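Local coordinates for protein extracellular ligand-binding receptor (Rhodopseudomonas palustris, PDB 3SG0) that binds aromatic acids such as benzoylformate in a cleft between two lobes and probably hands them to an ABC-type importer, at residues A[98-103]-A[167-172]; A[119-124]-A[141-146]; A[137-142]-A[352-357]; A[219-224]-A[244-249]. All blocks are in the same frame, centred on the assembly; numbering follows the deposited sequence. Where two conformers were deposited one is given.

Interaction 1. Residues A[98-103]-A[167-172]; sequences LTPVSL and FSDAYG. With 173 (benzoyl-formic acid), chain B.
Thr99 and Tyr171 touch beside the carboxylate of benzoylformate. Thr99 OG1 lies 4.1 Å from Tyr171 CB, and Thr99 CG2 packs on Ala170 CB at 3.8 Å. Thr99 holds both carboxylate oxygens. Its backbone N gives a nearly straight bond to ligand O1A (2.7 Å, N-H...O 176°), and its OG1 donates to ligand O1B. A chi1 of -67° sets OG1 beside the backbone N, which lets one residue serve both oxygens. OG1 is also hydrogen-bonded to Ala122 N. Tyr171 covers the ligand with a ring face: the ketone oxygen O2 sits 3.8 Å above the ring plane, over its centre. Tyr171 CE1 approaches ligand C1D to 3.4 Å, and Tyr171 OH is hydrogen-bonded to Thr246.

A second shell positions these groups. Asp169 is the N-cap of the helix bearing Tyr171; its OD1 accepts from Gly172 N at 3.1 Å. Asp169 OD2 lies 3.9 Å from Pro100 CG and forms a salt bridge with Arg198, itself a ligand donor. Ser102 OG donates to Leu98 O at the start of the other helix.

The carboxylate lies at the N terminus of helix 99-111, which would probably stabilise its charge. That helix follows strand 92-94 of the six-stranded sheet. Helix 170-186 follows strand 161-167 of the four-stranded sheet, and the contact bridges the cleft between these two lobes.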
# COMPACT_ATOMS: atom_id res chain seq x y z
N LEU A 98 -0.35 -4.35 -6.01
CA LEU A 98 -0.29 -3.16 -6.84
C LEU A 98 -1.69 -2.78 -7.30
O LEU A 98 -2.56 -3.65 -7.43
CB LEU A 98 0.57 -3.38 -8.09
CG LEU A 98 1.89 -4.12 -7.93
CD1 LEU A 98 2.62 -4.21 -9.27
CD2 LEU A 98 2.76 -3.45 -6.88
N THR A 99 -1.88 -1.51 -7.59
CA THR A 99 -3.18 -1.01 -8.01
C THR A 99 -3.68 -1.60 -9.34
O THR A 99 -4.80 -2.10 -9.39
CB THR A 99 -3.19 0.53 -8.02
OG1 THR A 99 -3.08 1.01 -6.68
CG2 THR A 99 -4.48 1.05 -8.62
N PRO A 100 -2.87 -1.56 -10.42
CA PRO A 100 -3.37 -2.12 -11.68
C PRO A 100 -3.72 -3.60 -11.56
O PRO A 100 -4.63 -4.10 -12.22
CB PRO A 100 -2.19 -1.91 -12.65
CG PRO A 100 -0.99 -1.68 -11.78
CD PRO A 100 -1.52 -0.99 -10.56
N VAL A 101 -2.97 -4.31 -10.73
CA VAL A 101 -3.16 -5.74 -10.55
C VAL A 101 -4.41 -6.02 -9.72
O VAL A 101 -5.12 -7.01 -9.95
CB VAL A 101 -1.91 -6.39 -9.93
CG1 VAL A 101 -2.08 -7.87 -9.81
CG2 VAL A 101 -0.68 -6.06 -10.77
N SER A 102 -4.70 -5.13 -8.78
CA SER A 102 -5.84 -5.29 -7.87
C SER A 102 -7.19 -4.89 -8.47
O SER A 102 -8.22 -5.44 -8.09
CB SER A 102 -5.63 -4.47 -6.61
OG SER A 102 -4.52 -4.95 -5.87
N LEU A 103 -7.18 -3.92 -9.37
CA LEU A 103 -8.44 -3.40 -9.91
C LEU A 103 -9.41 -4.47 -10.43
O LEU A 103 -10.59 -4.44 -10.07
CB LEU A 103 -8.18 -2.33 -10.97
CG LEU A 103 -7.94 -0.93 -10.40
CD1 LEU A 103 -7.33 -0.02 -11.46
CD2 LEU A 103 -9.24 -0.35 -9.85
N PHE A 167 4.24 6.79 -12.56
CA PHE A 167 3.85 5.64 -13.35
C PHE A 167 2.65 5.99 -14.23
O PHE A 167 1.72 6.70 -13.81
CB PHE A 167 3.42 4.48 -12.46
CG PHE A 167 4.55 3.76 -11.75
CD1 PHE A 167 5.84 3.69 -12.27
CD2 PHE A 167 4.27 3.09 -10.57
CE1 PHE A 167 6.83 2.98 -11.59
CE2 PHE A 167 5.24 2.39 -9.90
CZ PHE A 167 6.52 2.31 -10.40
N SER A 168 2.64 5.43 -15.43
CA SER A 168 1.51 5.54 -16.35
C SER A 168 0.43 4.51 -15.99
O SER A 168 0.08 3.65 -16.81
CB SER A 168 1.98 5.36 -17.79
OG SER A 168 2.83 4.23 -17.89
N ASP A 169 -0.07 4.58 -14.76
CA ASP A 169 -1.14 3.70 -14.33
C ASP A 169 -1.96 4.41 -13.26
O ASP A 169 -1.70 5.58 -12.94
CB ASP A 169 -0.61 2.34 -13.84
CG ASP A 169 0.26 2.43 -12.60
OD1 ASP A 169 0.11 3.38 -11.79
OD2 ASP A 169 1.10 1.52 -12.41
N ALA A 170 -2.96 3.72 -12.71
CA ALA A 170 -3.88 4.37 -11.79
C ALA A 170 -3.22 4.79 -10.48
O ALA A 170 -3.68 5.72 -9.82
CB ALA A 170 -5.08 3.49 -11.52
N TYR A 171 -2.14 4.12 -10.09
CA TYR A 171 -1.40 4.54 -8.90
C TYR A 171 -0.74 5.90 -9.13
O TYR A 171 -0.95 6.85 -8.38
CB TYR A 171 -0.34 3.51 -8.50
CG TYR A 171 0.51 3.97 -7.33
CD1 TYR A 171 0.01 3.94 -6.04
CD2 TYR A 171 1.80 4.44 -7.53
CE1 TYR A 171 0.77 4.36 -4.97
CE2 TYR A 171 2.57 4.86 -6.46
CZ TYR A 171 2.05 4.82 -5.19
OH TYR A 171 2.78 5.22 -4.09
N GLY A 172 0.06 6.00 -10.19
CA GLY A 172 0.72 7.26 -10.49
C GLY A 172 -0.29 8.37 -10.72
O GLY A 172 -0.17 9.46 -10.17
O1B 173 B . -0.82 0.57 -5.30
C1 173 B . 0.19 0.42 -5.93
O1A 173 B . 0.21 0.19 -7.30
C2 173 B . 1.53 0.69 -5.30
O2 173 B . 2.51 0.80 -5.98
C1G 173 B . 1.58 0.75 -3.80
C2D 173 B . 0.85 -0.31 -2.99
C2E 173 B . 0.87 -0.25 -1.48
C3 173 B . 1.62 0.90 -0.79
C1E 173 B . 2.34 1.96 -1.64
C1D 173 B . 2.34 1.90 -3.15

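Interaction 2. Residues A[119-124]-A[141-146]; sequences MAAAAI and PNDDIM. With 173 (benzoyl-formic acid), chain B.
Ala121 packs against the carboxylate of Asp143 and takes one backbone hydrogen bond from the same residue. Asp143 N donates to Ala121 O at 3.3 Å, with an N-H...O angle of 137°. The donor is tilted 30° from the carbonyl plane. Ala121 N donates to ligand O1B at 3.0 Å. Ala121 O has a further donor in Lys138 NZ.

The rest is packing. Asp143 CG sits beside the backbone N (chi1 -74°), and the carboxylate beyond it lies against Ala121. Asp143 OD2 is 3.3 Å from Ala121 CB, and OD1 is 3.5 Å from it. Ala123 CB meets Asn142 CB at 4.0 Å and Asp144 OD1 at 3.8 Å.

Two side-chain oxygens have partners outside the segments. Asp143 OD1 is hydrogen-bonded to Tyr175 OH and His247 NE2, and Asn142 OD1 to Lys138 NZ. An alanine in place of Asp143 would probably leave Tyr175 OH and His247 NE2 without this shared partner and open a gap beside Ala121.

Segment 119-124 follows strand 116-118, the neighbour of edge strand 136-138 in the six-stranded sheet. Its Ala120 leans on helix 99-111. Segment 141-146 leads from strand 136-138 into helix 143-156, and Ala121 and Asp143 both touch Tyr171 on helix 170-186.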
# COMPACT_ATOMS: atom_id res chain seq x y z
N MSE A 119 -4.15 -5.05 -0.94
CA MSE A 119 -2.92 -4.57 -0.32
C MSE A 119 -2.32 -3.36 -1.05
O MSE A 119 -1.23 -2.90 -0.70
CB MSE A 119 -1.90 -5.70 -0.17
CG MSE A 119 -2.39 -6.83 0.72
SE MSE A 119 -1.10 -8.23 1.00
CE MSE A 119 -1.16 -9.05 -0.78
N ALA A 120 -3.04 -2.85 -2.04
CA ALA A 120 -2.56 -1.75 -2.86
C ALA A 120 -3.10 -0.41 -2.36
O ALA A 120 -3.85 -0.36 -1.38
CB ALA A 120 -2.93 -2.00 -4.31
N ALA A 121 -2.71 0.68 -3.02
CA ALA A 121 -2.82 2.01 -2.42
C ALA A 121 -3.85 2.97 -3.01
O ALA A 121 -4.31 3.88 -2.30
CB ALA A 121 -1.45 2.70 -2.42
N ALA A 122 -4.16 2.86 -4.30
CA ALA A 122 -4.97 3.91 -4.94
C ALA A 122 -6.39 4.01 -4.39
O ALA A 122 -7.04 3.00 -4.15
CB ALA A 122 -5.01 3.72 -6.43
N ALA A 123 -6.87 5.24 -4.21
CA ALA A 123 -8.19 5.46 -3.65
C ALA A 123 -9.30 4.75 -4.42
O ALA A 123 -10.26 4.27 -3.82
CB ALA A 123 -8.49 6.95 -3.58
N ILE A 124 -9.15 4.66 -5.74
CA ILE A 124 -10.17 4.08 -6.60
C ILE A 124 -10.48 2.62 -6.26
O ILE A 124 -11.52 2.08 -6.65
CB ILE A 124 -9.77 4.24 -8.09
CG1 ILE A 124 -10.93 3.92 -9.03
CG2 ILE A 124 -8.57 3.39 -8.43
CD1 ILE A 124 -10.65 4.29 -10.47
N PRO A 141 -3.45 3.47 3.57
CA PRO A 141 -4.24 4.70 3.41
C PRO A 141 -4.38 5.13 1.95
O PRO A 141 -3.43 5.06 1.17
CB PRO A 141 -3.45 5.73 4.22
CG PRO A 141 -2.77 4.90 5.28
CD PRO A 141 -2.35 3.66 4.53
N ASN A 142 -5.58 5.59 1.60
CA ASN A 142 -5.83 6.09 0.26
C ASN A 142 -4.82 7.15 -0.15
O ASN A 142 -4.51 8.08 0.61
CB ASN A 142 -7.24 6.67 0.16
CG ASN A 142 -8.33 5.61 0.15
OD1 ASN A 142 -8.07 4.42 -0.02
ND2 ASN A 142 -9.56 6.06 0.33
N ASP A 143 -4.32 7.04 -1.38
CA ASP A 143 -3.29 7.94 -1.87
C ASP A 143 -3.71 9.39 -1.88
O ASP A 143 -2.85 10.26 -1.78
CB ASP A 143 -2.83 7.53 -3.27
CG ASP A 143 -1.95 6.30 -3.26
OD1 ASP A 143 -1.08 6.22 -2.36
OD2 ASP A 143 -2.15 5.43 -4.13
N ASP A 144 -5.00 9.69 -2.01
CA ASP A 144 -5.40 11.09 -2.00
C ASP A 144 -5.09 11.77 -0.66
O ASP A 144 -4.74 12.95 -0.63
CB ASP A 144 -6.86 11.31 -2.46
CG ASP A 144 -7.89 10.55 -1.64
OD1 ASP A 144 -7.57 9.57 -0.96
OD2 ASP A 144 -9.08 10.95 -1.71
N ILE A 145 -5.19 11.02 0.44
CA ILE A 145 -4.83 11.54 1.75
C ILE A 145 -3.35 11.91 1.78
O ILE A 145 -2.95 12.98 2.25
CB ILE A 145 -5.11 10.50 2.85
CG1 ILE A 145 -6.60 10.17 2.92
CG2 ILE A 145 -4.59 10.98 4.20
CD1 ILE A 145 -6.92 8.94 3.76
N MSE A 146 -2.52 11.00 1.26
CA MSE A 146 -1.09 11.23 1.24
C MSE A 146 -0.71 12.36 0.29
O MSE A 146 0.16 13.17 0.61
CB MSE A 146 -0.36 9.94 0.86
CG MSE A 146 -0.60 8.80 1.85
SE MSE A 146 0.09 9.21 3.64
CE MSE A 146 -0.76 7.83 4.69
O1B 173 B . -0.82 0.57 -5.30
C1 173 B . 0.19 0.42 -5.93
O1A 173 B . 0.21 0.19 -7.30
C2 173 B . 1.53 0.69 -5.30
O2 173 B . 2.51 0.80 -5.98
C1G 173 B . 1.58 0.75 -3.80
C2D 173 B . 0.85 -0.31 -2.99
C2E 173 B . 0.87 -0.25 -1.48
C3 173 B . 1.62 0.90 -0.79
C1E 173 B . 2.34 1.96 -1.64
C1D 173 B . 2.34 1.90 -3.15

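Interaction 3. Residues A[137-142]-A[352-357]; sequences YKVVPN and LNNGLS
Asn354 fits against the backbone of Val139 and the ring of Pro141, and it has the most surface buried here. Its CB presses to 3.0 Å from Val139 O, and its CG is 3.2 Å from the same oxygen, so the packing is tight. The two amide atoms meet different partners. Asn354 OD1 lies 3.3 Å from Pro141 CD, while ND2 reaches Val139 CG2 at 3.8 Å. ND2 is hydrogen-bonded to Asp313 on helix 306-328, which would hold the amide in this rotation.

The side chains of Val139 and Asn354 cross at about a right angle. The other branch of Val139, CG1, meets Leu352 CD1 at 4.2 Å, the apolar part of the contact. Pro141 adds its CG, 3.3 Å from Asn354 O. None of these meetings is a hydrogen bond; they are van der Waals packing.

Each segment is braced from within. Lys138 NZ donates to Val140 O and to Asn142 OD1, the latter in the carbonyl plane on a lone pair. A type I turn from Leu352 to Gly355 presents Asn354, and Leu352 and Gly355 exchange two backbone hydrogen bonds. At Gly355 a side chain would jam against the preceding carbonyl.

The turn joins strands 350-352 and 355-357 as a short beta hairpin. Segment 137-142 passes between the lobes and is probably part of the hinge, as in other periplasmic binding proteins of this type. Its Val140 also touches the ligand.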
# COMPACT_ATOMS: atom_id res chain seq x y z
N TYR A 137 -12.00 -4.21 1.25
CA TYR A 137 -11.42 -3.42 2.33
C TYR A 137 -9.97 -3.14 2.01
O TYR A 137 -9.36 -3.86 1.20
CB TYR A 137 -11.58 -4.14 3.67
CG TYR A 137 -13.02 -4.25 4.06
CD1 TYR A 137 -13.68 -3.18 4.66
CD2 TYR A 137 -13.76 -5.39 3.76
CE1 TYR A 137 -15.01 -3.26 4.99
CE2 TYR A 137 -15.11 -5.47 4.08
CZ TYR A 137 -15.72 -4.40 4.69
OH TYR A 137 -17.06 -4.43 5.01
N LYS A 138 -9.39 -2.13 2.65
CA LYS A 138 -8.11 -1.62 2.21
C LYS A 138 -7.33 -0.99 3.35
O LYS A 138 -7.65 0.12 3.79
CB LYS A 138 -8.37 -0.58 1.11
CG LYS A 138 -7.15 0.09 0.53
CD LYS A 138 -7.55 0.99 -0.63
CE LYS A 138 -6.37 1.71 -1.24
NZ LYS A 138 -5.83 2.74 -0.32
N VAL A 139 -6.30 -1.68 3.83
CA VAL A 139 -5.53 -1.17 4.96
C VAL A 139 -4.52 -0.08 4.62
O VAL A 139 -4.15 0.69 5.52
CB VAL A 139 -4.83 -2.28 5.76
CG1 VAL A 139 -5.86 -3.22 6.38
CG2 VAL A 139 -3.79 -3.02 4.92
N VAL A 140 -4.03 0.01 3.39
CA VAL A 140 -3.08 1.08 3.06
C VAL A 140 -3.89 2.37 2.93
O VAL A 140 -4.91 2.37 2.26
CB VAL A 140 -2.34 0.79 1.75
CG1 VAL A 140 -1.47 1.98 1.36
CG2 VAL A 140 -1.50 -0.46 1.88
N PRO A 141 -3.45 3.47 3.57
CA PRO A 141 -4.24 4.70 3.41
C PRO A 141 -4.38 5.13 1.95
O PRO A 141 -3.43 5.06 1.17
CB PRO A 141 -3.45 5.73 4.22
CG PRO A 141 -2.77 4.90 5.28
CD PRO A 141 -2.35 3.66 4.53
N ASN A 142 -5.58 5.59 1.60
CA ASN A 142 -5.83 6.09 0.26
C ASN A 142 -4.82 7.15 -0.15
O ASN A 142 -4.51 8.08 0.61
CB ASN A 142 -7.24 6.67 0.16
CG ASN A 142 -8.33 5.61 0.15
OD1 ASN A 142 -8.07 4.42 -0.02
ND2 ASN A 142 -9.56 6.06 0.33
N LEU A 352 -3.72 0.36 13.56
CA LEU A 352 -3.00 -0.55 12.69
C LEU A 352 -1.63 0.04 12.41
O LEU A 352 -1.38 1.22 12.68
CB LEU A 352 -3.76 -0.70 11.36
CG LEU A 352 -5.13 -1.39 11.44
CD1 LEU A 352 -5.81 -1.36 10.09
CD2 LEU A 352 -5.00 -2.83 11.94
N ASN A 353 -0.72 -0.75 11.85
CA ASN A 353 0.55 -0.21 11.40
C ASN A 353 0.39 0.87 10.34
O ASN A 353 1.22 1.76 10.20
CB ASN A 353 1.43 -1.33 10.89
CG ASN A 353 1.94 -2.18 12.01
OD1 ASN A 353 2.94 -1.83 12.65
ND2 ASN A 353 1.25 -3.28 12.30
N ASN A 354 -0.72 0.78 9.61
CA ASN A 354 -1.04 1.73 8.56
C ASN A 354 -1.71 3.01 9.06
O ASN A 354 -1.86 3.95 8.28
CB ASN A 354 -1.92 1.05 7.50
CG ASN A 354 -1.10 0.35 6.43
OD1 ASN A 354 -0.60 1.00 5.52
ND2 ASN A 354 -0.97 -0.97 6.53
N GLY A 355 -2.11 3.05 10.32
CA GLY A 355 -2.77 4.23 10.87
C GLY A 355 -3.94 3.87 11.75
O GLY A 355 -4.19 2.70 12.04
N LEU A 356 -4.65 4.90 12.20
CA LEU A 356 -5.84 4.71 13.03
C LEU A 356 -7.05 4.53 12.13
O LEU A 356 -7.46 5.45 11.41
CB LEU A 356 -6.05 5.90 13.97
CG LEU A 356 -7.26 5.77 14.90
CD1 LEU A 356 -7.09 4.61 15.87
CD2 LEU A 356 -7.48 7.07 15.67
N SER A 357 -7.62 3.33 12.19
CA SER A 357 -8.64 2.91 11.24
C SER A 357 -10.04 2.91 11.83
O SER A 357 -10.29 2.32 12.89
CB SER A 357 -8.28 1.50 10.79
OG SER A 357 -9.29 0.94 9.97

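Interaction 4. Residues A[219-224]-A[244-249]; sequences FIASAG and YQTHGV. With 173 (benzoyl-formic acid), chain B.
One ordered water is gripped by Ile220, Ser222, Gln245 and Thr246. It is hydrogen-bonded to Ile220 O and Gln245 OE1, each 2.7 Å from the water oxygen, and accepts from Ser222 N. Thr246 OG1 is also hydrogen-bonded to the water, 2.9 Å from its oxygen. The water joins the two segments beyond the strand bond of Ile220. Gln245 NE2 is held by Gln231.

Direct bonds close both ends. Ile220 N donates to Tyr244 O (2.9 Å, N-H...O 160°), the parallel strand bond. Gly224 N donates to Gly248 O at 2.8 Å, from above the carbonyl plane.

Thr246 uses both branches. Its chi1 of 68° puts OG1 between the backbone N and the carbonyl carbon, and OG1 accepts from Gly248 N in an ST turn. OG1 is also hydrogen-bonded to Tyr171 OH, and CG2 touches Phe219 CZ at 3.8 Å. A valine in place of Thr246 would probably leave Gly248 N and Tyr171 OH without this partner and weaken the hold on the water.

Near the ligand, Ala223 CB comes to 3.0 Å from ketone O2, and a ring face of His247 covers ligand C1E. A side chain at Gly248 would clash with Ser222 O and Ala223 CB.

Strand 217-221 lies between strands 161-167 and 242-244 of the parallel sheet. Phe219 packs on helices 143-156 and 170-186, and the loop with Thr246 and His247 runs on toward helix 252-258.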
# COMPACT_ATOMS: atom_id res chain seq x y z
N PHE A 219 8.46 16.00 -8.00
CA PHE A 219 7.66 14.94 -7.40
C PHE A 219 7.72 13.69 -8.27
O PHE A 219 7.52 13.76 -9.49
CB PHE A 219 6.21 15.38 -7.26
CG PHE A 219 5.42 14.47 -6.38
CD1 PHE A 219 5.36 14.72 -5.02
CD2 PHE A 219 4.80 13.33 -6.88
CE1 PHE A 219 4.68 13.87 -4.17
CE2 PHE A 219 4.11 12.48 -6.02
CZ PHE A 219 4.05 12.76 -4.67
N ILE A 220 7.96 12.55 -7.63
CA ILE A 220 7.98 11.26 -8.30
C ILE A 220 6.88 10.38 -7.69
O ILE A 220 6.87 10.18 -6.47
CB ILE A 220 9.35 10.57 -8.11
CG1 ILE A 220 10.47 11.45 -8.69
CG2 ILE A 220 9.33 9.17 -8.75
CD1 ILE A 220 11.86 10.96 -8.36
N ALA A 221 5.98 9.86 -8.53
CA ALA A 221 4.93 8.96 -8.07
C ALA A 221 5.22 7.55 -8.58
O ALA A 221 4.90 7.20 -9.72
CB ALA A 221 3.56 9.43 -8.54
N SER A 222 5.84 6.75 -7.72
CA SER A 222 6.36 5.45 -8.10
C SER A 222 6.33 4.52 -6.89
O SER A 222 5.90 4.91 -5.80
CB SER A 222 7.79 5.62 -8.63
OG SER A 222 8.33 4.41 -9.10
N ALA A 223 6.77 3.28 -7.06
CA ALA A 223 6.74 2.32 -5.97
C ALA A 223 7.75 1.21 -6.22
O ALA A 223 8.02 0.85 -7.38
CB ALA A 223 5.36 1.72 -5.81
N GLY A 224 8.27 0.65 -5.14
CA GLY A 224 9.24 -0.43 -5.25
C GLY A 224 10.57 0.02 -5.81
O GLY A 224 10.88 1.22 -5.86
N TYR A 244 10.65 14.68 -3.97
CA TYR A 244 9.61 14.09 -3.15
C TYR A 244 9.16 12.78 -3.79
O TYR A 244 9.10 12.68 -5.02
CB TYR A 244 8.44 15.06 -3.02
CG TYR A 244 8.90 16.32 -2.34
CD1 TYR A 244 9.06 16.34 -0.97
CD2 TYR A 244 9.23 17.45 -3.07
CE1 TYR A 244 9.52 17.48 -0.33
CE2 TYR A 244 9.69 18.59 -2.43
CZ TYR A 244 9.83 18.59 -1.06
OH TYR A 244 10.29 19.72 -0.43
N GLN A 245 8.89 11.78 -2.96
CA GLN A 245 8.40 10.50 -3.44
C GLN A 245 7.09 10.20 -2.72
O GLN A 245 6.43 11.11 -2.21
CB GLN A 245 9.45 9.40 -3.24
CG GLN A 245 10.70 9.58 -4.11
CD GLN A 245 10.80 8.56 -5.25
OE1 GLN A 245 9.83 7.92 -5.63
NE2 GLN A 245 12.01 8.41 -5.79
N THR A 246 6.70 8.93 -2.72
CA THR A 246 5.46 8.45 -2.12
C THR A 246 5.75 7.26 -1.22
O THR A 246 6.86 6.73 -1.22
CB THR A 246 4.45 7.97 -3.18
OG1 THR A 246 4.95 6.77 -3.79
CG2 THR A 246 4.19 9.03 -4.23
N HIS A 247 4.74 6.81 -0.49
CA HIS A 247 4.90 5.66 0.38
C HIS A 247 5.18 4.35 -0.36
O HIS A 247 5.45 3.33 0.27
CB HIS A 247 3.72 5.51 1.35
CG HIS A 247 2.38 5.34 0.70
ND1 HIS A 247 1.23 5.15 1.44
CD2 HIS A 247 1.99 5.35 -0.61
CE1 HIS A 247 0.20 5.05 0.62
NE2 HIS A 247 0.63 5.16 -0.62
N GLY A 248 5.14 4.37 -1.69
CA GLY A 248 5.61 3.25 -2.48
C GLY A 248 7.10 2.99 -2.31
O GLY A 248 7.58 1.91 -2.68
N VAL A 249 7.85 3.95 -1.75
CA VAL A 249 9.29 3.78 -1.61
C VAL A 249 9.72 3.38 -0.20
O VAL A 249 10.91 3.27 0.06
CB VAL A 249 10.08 5.04 -2.05
CG1 VAL A 249 9.59 5.54 -3.41
CG2 VAL A 249 10.02 6.15 -0.99
O1B 173 B . -0.82 0.57 -5.30
C1 173 B . 0.19 0.42 -5.93
O1A 173 B . 0.21 0.19 -7.30
C2 173 B . 1.53 0.69 -5.30
O2 173 B . 2.51 0.80 -5.98
C1G 173 B . 1.58 0.75 -3.80
C2D 173 B . 0.85 -0.31 -2.99
C2E 173 B . 0.87 -0.25 -1.48
C3 173 B . 1.62 0.90 -0.79
C1E 173 B . 2.34 1.96 -1.64
C1D 173 B . 2.34 1.90 -3.15
O HOH W 1 7.14 7.75 -5.34

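From the N terminus, interaction 1 opens at 98-103 and closes at 167-172, joining the starts of two helices from different lobes. Interaction 2 falls wholly within that loop, linking 119-124 to 141-146. Interaction 3 begins at 137-142, sharing Pro141 and Asn142 with interaction 2. It runs to the hairpin at 350-357, so it crosses interaction 1. Interaction 4, 219-224 with 244-249, follows interactions 1 and 2 in series and lies within the long loop of interaction 3. Interactions 1, 2 and 4 each contribute several residues to the benzoylformate pocket, and interaction 3 adds Val140. Thr99-Ala122, Tyr171-Thr246 and Asp143-His247 bonds tie the first three together, while interaction 3 packs the probable hinge against the hairpin.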